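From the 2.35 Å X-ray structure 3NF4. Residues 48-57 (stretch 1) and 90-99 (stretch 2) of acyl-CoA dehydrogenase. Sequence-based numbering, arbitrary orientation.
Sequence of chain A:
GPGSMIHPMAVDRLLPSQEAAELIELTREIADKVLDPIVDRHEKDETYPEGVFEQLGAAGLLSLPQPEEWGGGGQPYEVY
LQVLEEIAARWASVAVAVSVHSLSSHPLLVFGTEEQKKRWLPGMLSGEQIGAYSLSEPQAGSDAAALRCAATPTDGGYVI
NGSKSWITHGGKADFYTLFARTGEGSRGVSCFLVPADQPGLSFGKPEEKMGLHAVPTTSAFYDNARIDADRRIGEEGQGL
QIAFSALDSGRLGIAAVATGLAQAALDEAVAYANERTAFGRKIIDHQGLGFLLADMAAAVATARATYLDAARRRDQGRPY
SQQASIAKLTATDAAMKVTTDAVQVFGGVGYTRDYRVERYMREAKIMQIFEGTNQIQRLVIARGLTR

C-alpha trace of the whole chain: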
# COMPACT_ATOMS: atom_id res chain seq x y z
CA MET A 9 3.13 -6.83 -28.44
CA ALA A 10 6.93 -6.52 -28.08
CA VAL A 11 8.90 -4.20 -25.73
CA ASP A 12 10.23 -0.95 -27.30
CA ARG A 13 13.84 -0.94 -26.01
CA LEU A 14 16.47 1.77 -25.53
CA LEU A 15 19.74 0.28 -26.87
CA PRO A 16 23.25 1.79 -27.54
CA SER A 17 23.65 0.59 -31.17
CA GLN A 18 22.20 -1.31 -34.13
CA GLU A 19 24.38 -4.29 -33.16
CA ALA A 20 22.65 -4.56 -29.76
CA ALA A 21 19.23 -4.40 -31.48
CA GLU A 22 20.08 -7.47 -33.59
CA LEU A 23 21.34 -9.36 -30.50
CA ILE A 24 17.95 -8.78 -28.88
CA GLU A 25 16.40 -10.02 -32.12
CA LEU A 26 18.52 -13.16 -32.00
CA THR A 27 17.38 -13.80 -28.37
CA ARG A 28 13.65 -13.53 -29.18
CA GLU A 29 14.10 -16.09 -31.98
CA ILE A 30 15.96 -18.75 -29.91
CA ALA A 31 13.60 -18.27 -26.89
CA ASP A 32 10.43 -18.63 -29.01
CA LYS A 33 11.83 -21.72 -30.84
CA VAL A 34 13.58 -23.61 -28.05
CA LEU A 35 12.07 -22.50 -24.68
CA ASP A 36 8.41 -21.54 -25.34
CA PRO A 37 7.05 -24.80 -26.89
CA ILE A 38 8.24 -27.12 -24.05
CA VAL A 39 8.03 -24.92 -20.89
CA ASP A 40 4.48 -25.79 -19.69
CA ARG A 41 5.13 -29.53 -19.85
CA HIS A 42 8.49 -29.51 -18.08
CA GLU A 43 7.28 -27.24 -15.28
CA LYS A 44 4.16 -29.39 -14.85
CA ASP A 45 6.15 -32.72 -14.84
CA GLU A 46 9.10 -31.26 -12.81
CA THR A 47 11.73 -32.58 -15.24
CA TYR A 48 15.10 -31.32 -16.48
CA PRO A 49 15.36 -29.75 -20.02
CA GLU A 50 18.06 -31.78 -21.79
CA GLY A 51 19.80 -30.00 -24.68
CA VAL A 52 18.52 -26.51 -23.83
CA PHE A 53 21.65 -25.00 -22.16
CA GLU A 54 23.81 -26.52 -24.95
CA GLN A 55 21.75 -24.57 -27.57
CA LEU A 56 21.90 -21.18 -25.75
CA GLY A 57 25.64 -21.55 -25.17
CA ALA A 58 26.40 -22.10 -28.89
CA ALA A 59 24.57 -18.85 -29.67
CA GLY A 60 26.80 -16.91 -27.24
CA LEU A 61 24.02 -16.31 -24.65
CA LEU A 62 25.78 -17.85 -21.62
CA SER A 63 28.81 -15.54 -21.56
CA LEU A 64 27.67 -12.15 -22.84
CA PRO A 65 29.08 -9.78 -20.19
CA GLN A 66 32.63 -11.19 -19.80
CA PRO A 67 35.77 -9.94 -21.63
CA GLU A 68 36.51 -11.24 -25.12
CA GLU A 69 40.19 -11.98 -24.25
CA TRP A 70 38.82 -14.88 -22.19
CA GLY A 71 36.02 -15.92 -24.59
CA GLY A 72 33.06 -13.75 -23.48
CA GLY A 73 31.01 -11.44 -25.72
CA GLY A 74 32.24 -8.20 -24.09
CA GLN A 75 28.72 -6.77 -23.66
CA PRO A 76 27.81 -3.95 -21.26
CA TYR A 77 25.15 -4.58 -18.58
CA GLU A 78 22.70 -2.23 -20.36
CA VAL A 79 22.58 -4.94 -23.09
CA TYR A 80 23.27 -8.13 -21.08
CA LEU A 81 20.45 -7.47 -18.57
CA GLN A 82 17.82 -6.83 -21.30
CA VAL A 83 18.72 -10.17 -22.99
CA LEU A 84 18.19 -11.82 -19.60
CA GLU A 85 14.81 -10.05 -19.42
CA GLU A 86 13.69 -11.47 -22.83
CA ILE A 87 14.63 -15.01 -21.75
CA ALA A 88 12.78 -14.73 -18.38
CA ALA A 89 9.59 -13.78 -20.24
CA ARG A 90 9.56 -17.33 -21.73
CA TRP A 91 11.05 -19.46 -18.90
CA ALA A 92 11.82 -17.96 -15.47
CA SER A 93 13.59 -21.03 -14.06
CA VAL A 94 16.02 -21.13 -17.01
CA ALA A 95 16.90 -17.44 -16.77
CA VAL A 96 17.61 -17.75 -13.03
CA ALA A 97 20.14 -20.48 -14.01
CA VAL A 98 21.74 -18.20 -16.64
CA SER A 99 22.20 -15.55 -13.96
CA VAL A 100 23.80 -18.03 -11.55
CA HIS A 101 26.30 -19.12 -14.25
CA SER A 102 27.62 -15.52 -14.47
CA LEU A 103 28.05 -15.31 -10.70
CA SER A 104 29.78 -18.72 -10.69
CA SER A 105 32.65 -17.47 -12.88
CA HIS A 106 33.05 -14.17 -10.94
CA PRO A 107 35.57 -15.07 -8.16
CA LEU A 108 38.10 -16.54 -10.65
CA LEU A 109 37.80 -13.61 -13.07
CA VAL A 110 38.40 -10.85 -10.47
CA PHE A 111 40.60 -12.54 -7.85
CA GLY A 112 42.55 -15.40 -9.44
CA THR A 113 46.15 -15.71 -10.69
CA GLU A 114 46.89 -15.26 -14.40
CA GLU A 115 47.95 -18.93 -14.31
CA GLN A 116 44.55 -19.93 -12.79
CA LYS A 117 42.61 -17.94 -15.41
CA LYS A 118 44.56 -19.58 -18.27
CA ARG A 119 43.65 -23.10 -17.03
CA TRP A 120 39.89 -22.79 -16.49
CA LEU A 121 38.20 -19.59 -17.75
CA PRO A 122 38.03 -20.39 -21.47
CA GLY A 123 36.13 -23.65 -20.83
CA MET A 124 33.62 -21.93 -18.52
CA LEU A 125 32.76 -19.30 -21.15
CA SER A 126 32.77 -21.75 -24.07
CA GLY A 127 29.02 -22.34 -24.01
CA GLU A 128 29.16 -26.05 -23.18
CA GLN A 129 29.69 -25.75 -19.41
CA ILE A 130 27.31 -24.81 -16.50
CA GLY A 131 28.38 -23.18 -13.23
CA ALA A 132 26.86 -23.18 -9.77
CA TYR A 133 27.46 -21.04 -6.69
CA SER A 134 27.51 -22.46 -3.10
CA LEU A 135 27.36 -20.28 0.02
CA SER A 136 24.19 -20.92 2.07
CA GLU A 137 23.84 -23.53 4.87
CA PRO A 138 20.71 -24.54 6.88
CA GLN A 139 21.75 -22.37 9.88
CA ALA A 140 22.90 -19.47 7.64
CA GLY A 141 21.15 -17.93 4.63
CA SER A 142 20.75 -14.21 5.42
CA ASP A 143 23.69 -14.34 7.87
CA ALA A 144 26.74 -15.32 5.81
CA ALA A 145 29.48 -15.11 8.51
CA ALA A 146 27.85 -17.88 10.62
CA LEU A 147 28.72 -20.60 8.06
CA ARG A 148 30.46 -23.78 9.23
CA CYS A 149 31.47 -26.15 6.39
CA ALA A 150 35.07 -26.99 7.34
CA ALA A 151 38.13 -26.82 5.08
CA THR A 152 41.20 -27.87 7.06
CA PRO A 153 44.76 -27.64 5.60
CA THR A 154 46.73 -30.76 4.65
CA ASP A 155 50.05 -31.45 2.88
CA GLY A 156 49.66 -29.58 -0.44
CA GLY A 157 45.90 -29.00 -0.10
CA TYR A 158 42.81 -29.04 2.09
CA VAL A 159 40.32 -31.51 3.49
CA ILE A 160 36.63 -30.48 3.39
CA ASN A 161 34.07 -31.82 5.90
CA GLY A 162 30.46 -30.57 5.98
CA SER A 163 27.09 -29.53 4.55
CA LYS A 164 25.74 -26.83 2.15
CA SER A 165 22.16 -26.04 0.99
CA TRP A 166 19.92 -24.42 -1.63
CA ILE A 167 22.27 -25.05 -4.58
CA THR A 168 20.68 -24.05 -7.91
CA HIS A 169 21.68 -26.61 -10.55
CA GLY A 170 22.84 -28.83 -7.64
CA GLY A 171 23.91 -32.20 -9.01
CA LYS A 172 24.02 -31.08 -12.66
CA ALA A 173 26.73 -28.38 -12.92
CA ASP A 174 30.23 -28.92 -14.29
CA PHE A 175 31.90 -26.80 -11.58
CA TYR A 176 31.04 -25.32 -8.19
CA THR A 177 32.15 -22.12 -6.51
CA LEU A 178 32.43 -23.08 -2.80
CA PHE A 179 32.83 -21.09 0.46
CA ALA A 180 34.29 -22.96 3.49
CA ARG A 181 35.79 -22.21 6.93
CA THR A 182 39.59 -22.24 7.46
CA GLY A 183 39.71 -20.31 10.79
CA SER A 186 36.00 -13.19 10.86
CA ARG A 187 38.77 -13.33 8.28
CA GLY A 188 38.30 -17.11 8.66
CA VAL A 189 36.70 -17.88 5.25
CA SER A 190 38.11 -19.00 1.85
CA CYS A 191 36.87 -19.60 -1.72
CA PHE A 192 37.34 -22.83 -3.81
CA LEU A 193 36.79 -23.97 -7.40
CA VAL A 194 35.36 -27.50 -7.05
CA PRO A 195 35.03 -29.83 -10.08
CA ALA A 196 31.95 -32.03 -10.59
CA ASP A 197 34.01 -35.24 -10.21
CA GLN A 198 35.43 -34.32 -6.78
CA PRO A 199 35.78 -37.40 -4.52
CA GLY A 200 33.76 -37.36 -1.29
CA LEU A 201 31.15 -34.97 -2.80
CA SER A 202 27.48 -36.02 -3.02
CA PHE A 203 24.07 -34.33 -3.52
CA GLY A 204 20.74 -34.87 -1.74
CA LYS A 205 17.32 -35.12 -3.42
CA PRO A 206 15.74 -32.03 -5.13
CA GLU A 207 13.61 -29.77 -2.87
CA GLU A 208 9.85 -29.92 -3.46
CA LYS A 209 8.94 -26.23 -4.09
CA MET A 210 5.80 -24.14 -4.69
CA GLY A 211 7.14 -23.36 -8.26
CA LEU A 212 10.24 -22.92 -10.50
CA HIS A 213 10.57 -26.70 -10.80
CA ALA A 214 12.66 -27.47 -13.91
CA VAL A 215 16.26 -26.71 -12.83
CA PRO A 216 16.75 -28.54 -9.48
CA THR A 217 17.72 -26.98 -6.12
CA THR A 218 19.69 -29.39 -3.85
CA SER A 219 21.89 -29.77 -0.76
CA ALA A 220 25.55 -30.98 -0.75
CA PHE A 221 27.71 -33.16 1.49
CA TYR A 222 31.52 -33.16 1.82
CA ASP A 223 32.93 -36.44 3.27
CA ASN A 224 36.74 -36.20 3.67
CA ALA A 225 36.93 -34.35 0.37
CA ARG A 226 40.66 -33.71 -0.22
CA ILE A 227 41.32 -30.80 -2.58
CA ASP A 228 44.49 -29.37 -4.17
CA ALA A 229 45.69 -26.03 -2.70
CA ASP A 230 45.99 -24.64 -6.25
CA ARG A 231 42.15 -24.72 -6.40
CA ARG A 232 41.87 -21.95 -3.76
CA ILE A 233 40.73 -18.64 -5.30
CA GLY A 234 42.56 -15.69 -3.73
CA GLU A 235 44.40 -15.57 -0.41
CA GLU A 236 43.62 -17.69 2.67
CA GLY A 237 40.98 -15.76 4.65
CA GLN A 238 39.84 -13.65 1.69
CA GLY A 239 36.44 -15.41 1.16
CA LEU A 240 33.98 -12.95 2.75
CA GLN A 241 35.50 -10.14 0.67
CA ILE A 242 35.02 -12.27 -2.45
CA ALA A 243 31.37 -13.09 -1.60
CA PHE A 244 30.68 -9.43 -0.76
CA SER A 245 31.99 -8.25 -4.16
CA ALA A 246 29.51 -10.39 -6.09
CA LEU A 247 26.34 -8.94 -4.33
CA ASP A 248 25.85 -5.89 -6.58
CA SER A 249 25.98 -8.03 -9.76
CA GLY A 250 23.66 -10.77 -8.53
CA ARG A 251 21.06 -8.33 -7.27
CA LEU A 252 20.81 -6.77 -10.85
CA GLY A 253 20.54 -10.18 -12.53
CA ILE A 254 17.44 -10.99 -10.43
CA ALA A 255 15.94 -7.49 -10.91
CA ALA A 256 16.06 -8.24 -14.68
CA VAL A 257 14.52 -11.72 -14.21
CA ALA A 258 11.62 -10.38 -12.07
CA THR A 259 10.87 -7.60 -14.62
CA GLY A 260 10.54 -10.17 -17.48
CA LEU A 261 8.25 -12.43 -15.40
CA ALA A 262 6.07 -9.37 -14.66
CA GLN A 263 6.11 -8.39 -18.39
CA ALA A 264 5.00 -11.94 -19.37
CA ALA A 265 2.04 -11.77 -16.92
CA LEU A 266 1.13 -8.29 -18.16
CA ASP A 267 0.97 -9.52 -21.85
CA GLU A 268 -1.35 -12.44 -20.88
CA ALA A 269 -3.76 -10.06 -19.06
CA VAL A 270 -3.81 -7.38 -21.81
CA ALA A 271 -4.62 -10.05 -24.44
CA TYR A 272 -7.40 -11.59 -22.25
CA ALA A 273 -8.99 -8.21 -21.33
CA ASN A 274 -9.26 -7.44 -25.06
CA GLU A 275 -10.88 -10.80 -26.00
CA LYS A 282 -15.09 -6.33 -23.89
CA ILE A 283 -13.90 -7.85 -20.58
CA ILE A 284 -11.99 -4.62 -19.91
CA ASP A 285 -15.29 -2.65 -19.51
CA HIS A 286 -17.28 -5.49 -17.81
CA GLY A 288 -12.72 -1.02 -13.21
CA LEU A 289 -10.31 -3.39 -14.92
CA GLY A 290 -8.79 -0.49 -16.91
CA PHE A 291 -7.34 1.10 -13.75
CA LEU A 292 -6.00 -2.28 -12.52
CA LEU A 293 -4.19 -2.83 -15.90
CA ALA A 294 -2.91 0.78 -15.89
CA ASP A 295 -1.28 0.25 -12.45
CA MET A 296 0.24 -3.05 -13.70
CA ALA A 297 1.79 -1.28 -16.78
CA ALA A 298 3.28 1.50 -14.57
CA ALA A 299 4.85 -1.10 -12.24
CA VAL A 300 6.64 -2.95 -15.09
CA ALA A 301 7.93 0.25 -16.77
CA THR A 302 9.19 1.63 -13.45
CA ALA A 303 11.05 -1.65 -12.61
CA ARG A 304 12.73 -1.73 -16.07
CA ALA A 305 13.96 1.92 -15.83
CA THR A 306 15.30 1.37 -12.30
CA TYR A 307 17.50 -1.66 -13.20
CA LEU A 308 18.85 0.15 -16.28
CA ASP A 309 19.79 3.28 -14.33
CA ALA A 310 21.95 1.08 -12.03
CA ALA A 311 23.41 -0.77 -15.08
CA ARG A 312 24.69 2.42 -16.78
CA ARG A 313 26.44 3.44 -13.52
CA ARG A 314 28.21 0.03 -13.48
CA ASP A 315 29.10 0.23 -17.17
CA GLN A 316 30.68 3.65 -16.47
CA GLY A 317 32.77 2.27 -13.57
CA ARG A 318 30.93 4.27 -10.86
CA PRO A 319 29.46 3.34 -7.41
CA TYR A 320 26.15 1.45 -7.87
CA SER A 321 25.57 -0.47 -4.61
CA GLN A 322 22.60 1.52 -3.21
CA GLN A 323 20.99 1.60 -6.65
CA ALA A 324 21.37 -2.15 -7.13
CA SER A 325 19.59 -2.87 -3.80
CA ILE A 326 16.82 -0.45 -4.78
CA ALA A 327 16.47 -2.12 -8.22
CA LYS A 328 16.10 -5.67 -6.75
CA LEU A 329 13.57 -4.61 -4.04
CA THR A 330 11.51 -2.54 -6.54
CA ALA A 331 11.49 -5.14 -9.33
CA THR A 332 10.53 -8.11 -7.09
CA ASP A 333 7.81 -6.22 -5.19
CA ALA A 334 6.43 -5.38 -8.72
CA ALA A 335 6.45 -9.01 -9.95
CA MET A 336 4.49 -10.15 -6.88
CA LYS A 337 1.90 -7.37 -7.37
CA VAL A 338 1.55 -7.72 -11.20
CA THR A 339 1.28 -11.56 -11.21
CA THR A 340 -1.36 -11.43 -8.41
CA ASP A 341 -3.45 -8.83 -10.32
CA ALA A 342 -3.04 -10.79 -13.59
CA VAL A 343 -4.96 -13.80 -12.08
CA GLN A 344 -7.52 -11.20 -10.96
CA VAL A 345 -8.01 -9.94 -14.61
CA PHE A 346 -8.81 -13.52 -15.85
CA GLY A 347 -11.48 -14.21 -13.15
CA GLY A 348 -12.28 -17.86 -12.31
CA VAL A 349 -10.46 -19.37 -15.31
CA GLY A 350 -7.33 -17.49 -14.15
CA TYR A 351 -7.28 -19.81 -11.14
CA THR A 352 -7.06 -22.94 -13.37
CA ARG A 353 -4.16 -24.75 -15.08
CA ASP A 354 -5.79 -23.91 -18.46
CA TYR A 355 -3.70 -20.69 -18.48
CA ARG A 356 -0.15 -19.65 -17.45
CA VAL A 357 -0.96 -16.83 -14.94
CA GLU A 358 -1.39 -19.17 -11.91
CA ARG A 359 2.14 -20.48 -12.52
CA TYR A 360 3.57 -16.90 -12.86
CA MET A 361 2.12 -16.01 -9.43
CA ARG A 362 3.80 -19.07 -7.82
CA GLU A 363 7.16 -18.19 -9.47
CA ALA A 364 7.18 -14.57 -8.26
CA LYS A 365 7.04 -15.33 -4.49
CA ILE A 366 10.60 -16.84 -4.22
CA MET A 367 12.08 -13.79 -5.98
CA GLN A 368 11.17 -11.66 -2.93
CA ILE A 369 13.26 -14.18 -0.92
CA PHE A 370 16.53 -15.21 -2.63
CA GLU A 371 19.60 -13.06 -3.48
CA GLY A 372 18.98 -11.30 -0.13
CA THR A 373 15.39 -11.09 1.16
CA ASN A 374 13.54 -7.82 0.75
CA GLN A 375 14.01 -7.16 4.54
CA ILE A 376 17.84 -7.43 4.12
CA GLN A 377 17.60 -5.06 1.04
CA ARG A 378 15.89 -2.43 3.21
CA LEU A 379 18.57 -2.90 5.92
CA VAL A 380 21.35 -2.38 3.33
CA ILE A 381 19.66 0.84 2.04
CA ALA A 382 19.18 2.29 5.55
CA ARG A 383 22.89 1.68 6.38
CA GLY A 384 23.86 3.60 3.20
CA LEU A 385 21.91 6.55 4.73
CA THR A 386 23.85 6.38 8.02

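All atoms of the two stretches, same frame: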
# COMPACT_ATOMS: atom_id res chain seq x y z
N TYR A 48 13.99 -32.08 -15.94
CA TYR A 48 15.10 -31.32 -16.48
C TYR A 48 15.01 -31.19 -18.01
O TYR A 48 14.67 -32.17 -18.69
CB TYR A 48 16.43 -31.98 -16.06
CG TYR A 48 17.61 -31.08 -16.26
CD1 TYR A 48 17.84 -30.01 -15.39
CD2 TYR A 48 18.50 -31.27 -17.32
CE1 TYR A 48 18.90 -29.15 -15.58
CE2 TYR A 48 19.58 -30.41 -17.52
CZ TYR A 48 19.77 -29.35 -16.64
OH TYR A 48 20.80 -28.49 -16.78
N PRO A 49 15.29 -29.98 -18.57
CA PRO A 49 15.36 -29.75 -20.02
C PRO A 49 16.73 -30.08 -20.67
O PRO A 49 17.62 -29.22 -20.79
CB PRO A 49 15.03 -28.26 -20.15
CG PRO A 49 15.58 -27.65 -18.92
CD PRO A 49 15.51 -28.72 -17.83
N GLU A 50 16.86 -31.33 -21.10
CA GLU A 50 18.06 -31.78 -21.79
C GLU A 50 18.23 -31.03 -23.11
O GLU A 50 17.26 -30.83 -23.84
CB GLU A 50 17.97 -33.28 -22.04
CG GLU A 50 19.21 -34.06 -21.59
CD GLU A 50 19.42 -34.00 -20.07
OE1 GLU A 50 18.59 -34.56 -19.31
OE2 GLU A 50 20.43 -33.38 -19.65
N GLY A 51 19.46 -30.60 -23.38
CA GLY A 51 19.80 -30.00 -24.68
C GLY A 51 19.67 -28.49 -24.75
O GLY A 51 20.28 -27.84 -25.62
N VAL A 52 18.86 -27.93 -23.85
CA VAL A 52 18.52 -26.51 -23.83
C VAL A 52 19.72 -25.58 -23.55
O VAL A 52 19.94 -24.63 -24.28
CB VAL A 52 17.32 -26.25 -22.88
CG1 VAL A 52 17.18 -24.78 -22.54
CG2 VAL A 52 16.04 -26.79 -23.49
N PHE A 53 20.48 -25.84 -22.49
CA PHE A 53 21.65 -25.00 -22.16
C PHE A 53 22.78 -25.12 -23.18
O PHE A 53 23.58 -24.19 -23.34
CB PHE A 53 22.17 -25.27 -20.74
CG PHE A 53 21.24 -24.78 -19.64
CD1 PHE A 53 21.24 -23.45 -19.25
CD2 PHE A 53 20.37 -25.66 -18.99
CE1 PHE A 53 20.40 -23.00 -18.26
CE2 PHE A 53 19.51 -25.22 -18.00
CZ PHE A 53 19.52 -23.88 -17.63
N GLU A 54 22.85 -26.27 -23.86
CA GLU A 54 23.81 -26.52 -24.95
C GLU A 54 23.50 -25.61 -26.16
O GLU A 54 24.42 -25.05 -26.76
CB GLU A 54 23.81 -28.01 -25.33
N GLN A 55 22.21 -25.44 -26.47
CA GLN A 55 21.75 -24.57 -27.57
C GLN A 55 21.90 -23.06 -27.34
O GLN A 55 22.13 -22.32 -28.30
CB GLN A 55 20.29 -24.88 -27.93
CG GLN A 55 20.07 -26.22 -28.66
CD GLN A 55 18.68 -26.34 -29.25
OE1 GLN A 55 18.36 -25.71 -30.27
NE2 GLN A 55 17.84 -27.15 -28.62
N LEU A 56 21.73 -22.61 -26.09
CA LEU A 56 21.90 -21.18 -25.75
C LEU A 56 23.38 -20.80 -25.75
O LEU A 56 23.78 -19.72 -26.21
CB LEU A 56 21.28 -20.87 -24.38
CG LEU A 56 19.77 -20.95 -24.13
CD1 LEU A 56 19.49 -20.88 -22.65
CD2 LEU A 56 18.99 -19.87 -24.87
N GLY A 57 24.20 -21.72 -25.24
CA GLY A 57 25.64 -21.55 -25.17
C GLY A 57 26.33 -21.43 -26.53
O GLY A 57 27.29 -20.67 -26.66
N ARG A 90 9.97 -16.00 -21.25
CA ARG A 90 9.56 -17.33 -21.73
C ARG A 90 9.68 -18.39 -20.62
O ARG A 90 8.77 -19.21 -20.43
CB ARG A 90 10.37 -17.78 -22.97
CG ARG A 90 9.98 -17.18 -24.35
CD ARG A 90 10.19 -15.69 -24.37
NE ARG A 90 10.09 -15.16 -25.72
CZ ARG A 90 10.37 -13.90 -26.06
NH1 ARG A 90 10.25 -13.54 -27.33
NH2 ARG A 90 10.77 -13.02 -25.14
N TRP A 91 10.81 -18.40 -19.90
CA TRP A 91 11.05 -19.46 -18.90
C TRP A 91 11.85 -18.96 -17.71
O TRP A 91 13.09 -18.95 -17.79
CB TRP A 91 11.82 -20.63 -19.54
CG TRP A 91 11.68 -21.97 -18.83
CD1 TRP A 91 11.36 -22.19 -17.50
CD2 TRP A 91 11.90 -23.28 -19.40
NE1 TRP A 91 11.32 -23.55 -17.25
CE2 TRP A 91 11.66 -24.23 -18.38
CE3 TRP A 91 12.26 -23.73 -20.68
CZ2 TRP A 91 11.77 -25.61 -18.60
CZ3 TRP A 91 12.38 -25.10 -20.91
CH2 TRP A 91 12.13 -26.03 -19.87
N ALA A 92 11.16 -18.61 -16.62
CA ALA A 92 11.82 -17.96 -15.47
C ALA A 92 12.91 -18.83 -14.84
O ALA A 92 14.00 -18.34 -14.53
CB ALA A 92 10.80 -17.52 -14.37
N SER A 93 12.61 -20.11 -14.64
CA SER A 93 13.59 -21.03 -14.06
C SER A 93 14.91 -21.13 -14.84
O SER A 93 15.96 -21.18 -14.25
CB SER A 93 12.96 -22.41 -13.86
OG SER A 93 13.93 -23.29 -13.33
N VAL A 94 14.84 -21.10 -16.17
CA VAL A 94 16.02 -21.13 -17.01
C VAL A 94 16.86 -19.85 -16.90
O VAL A 94 18.12 -19.89 -16.89
CB VAL A 94 15.61 -21.42 -18.49
CG1 VAL A 94 16.75 -21.08 -19.47
CG2 VAL A 94 15.18 -22.90 -18.64
N ALA A 95 16.19 -18.70 -16.81
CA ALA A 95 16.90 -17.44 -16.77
C ALA A 95 17.60 -17.25 -15.42
O ALA A 95 18.72 -16.72 -15.36
CB ALA A 95 15.95 -16.31 -17.07
N VAL A 96 16.94 -17.67 -14.33
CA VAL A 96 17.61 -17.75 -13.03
C VAL A 96 18.95 -18.53 -13.19
O VAL A 96 20.01 -18.06 -12.77
CB VAL A 96 16.67 -18.32 -11.89
CG1 VAL A 96 17.44 -18.61 -10.62
CG2 VAL A 96 15.56 -17.33 -11.55
N ALA A 97 18.92 -19.69 -13.84
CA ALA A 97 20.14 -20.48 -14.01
C ALA A 97 21.21 -19.77 -14.85
O ALA A 97 22.42 -19.96 -14.63
CB ALA A 97 19.82 -21.82 -14.64
N VAL A 98 20.78 -18.98 -15.85
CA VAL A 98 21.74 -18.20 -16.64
C VAL A 98 22.46 -17.18 -15.76
O VAL A 98 23.68 -17.04 -15.82
CB VAL A 98 21.11 -17.53 -17.88
CG1 VAL A 98 22.10 -16.58 -18.55
CG2 VAL A 98 20.69 -18.61 -18.89
N SER A 99 21.69 -16.53 -14.90
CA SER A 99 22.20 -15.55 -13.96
C SER A 99 23.21 -16.15 -12.98
O SER A 99 24.24 -15.56 -12.73
CB SER A 99 21.03 -14.93 -13.20
OG SER A 99 21.40 -13.68 -12.68

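No hydrogen bond crosses between the two stretches; what joins them is apolar packing that buries 287 Å², both sides summed. The axes of helix 52-57 and helix 92-99 come no closer than 12.1 Å and diverge by 59°, so side chains must fill the gap.

Along stretch 2, Arg 90 lies out of reach, its guanidinium hydrogen-bonded elsewhere in the structure. Trp 91, at the N-cap position, makes the first contact. Its CA-to-CB bond points toward stretch 1, and with chi1 at -158° (t) the indole carries CH2 to 3.7 Å from CB of Pro 49. The approach is oblique to the ring. A large flat side chain suits this place because it spans the distance to a compact, buried proline, while NE1 is satisfied elsewhere.

Ala 92 and Ser 93 make no contact. Val 94, the third residue of the helix, gives up 55 Å², the largest share in stretch 2, although its CB points sideways. Its CG1 lies 4.2 Å from Leu 56 CD1 and 4.3 Å from Phe 53 CE1, so one methyl touches both side chains. The Val 94 carbonyl O also sits at the edge of the Phe 53 ring, 4.1 Å from CE1; this O accepts the helical bond from Val 98 N (3.0 Å).

Ala 95 points away and Val 96 is out of reach. Ala 97 points toward stretch 1, and its CB meets Phe 53 CZ at 3.6 Å, a close fit for a single methyl. Val 98 closes the patch, its CG2 4.4 Å from Phe 53 CE1, near the ring plane. Ser 99 is out of reach.

Phe 53 is thus the hub, covered over 61 Å². Its CB points sideways, but chi1 of -70° (m) brings the ring end nearer, where it reaches Val 94, Ala 97 and Val 98.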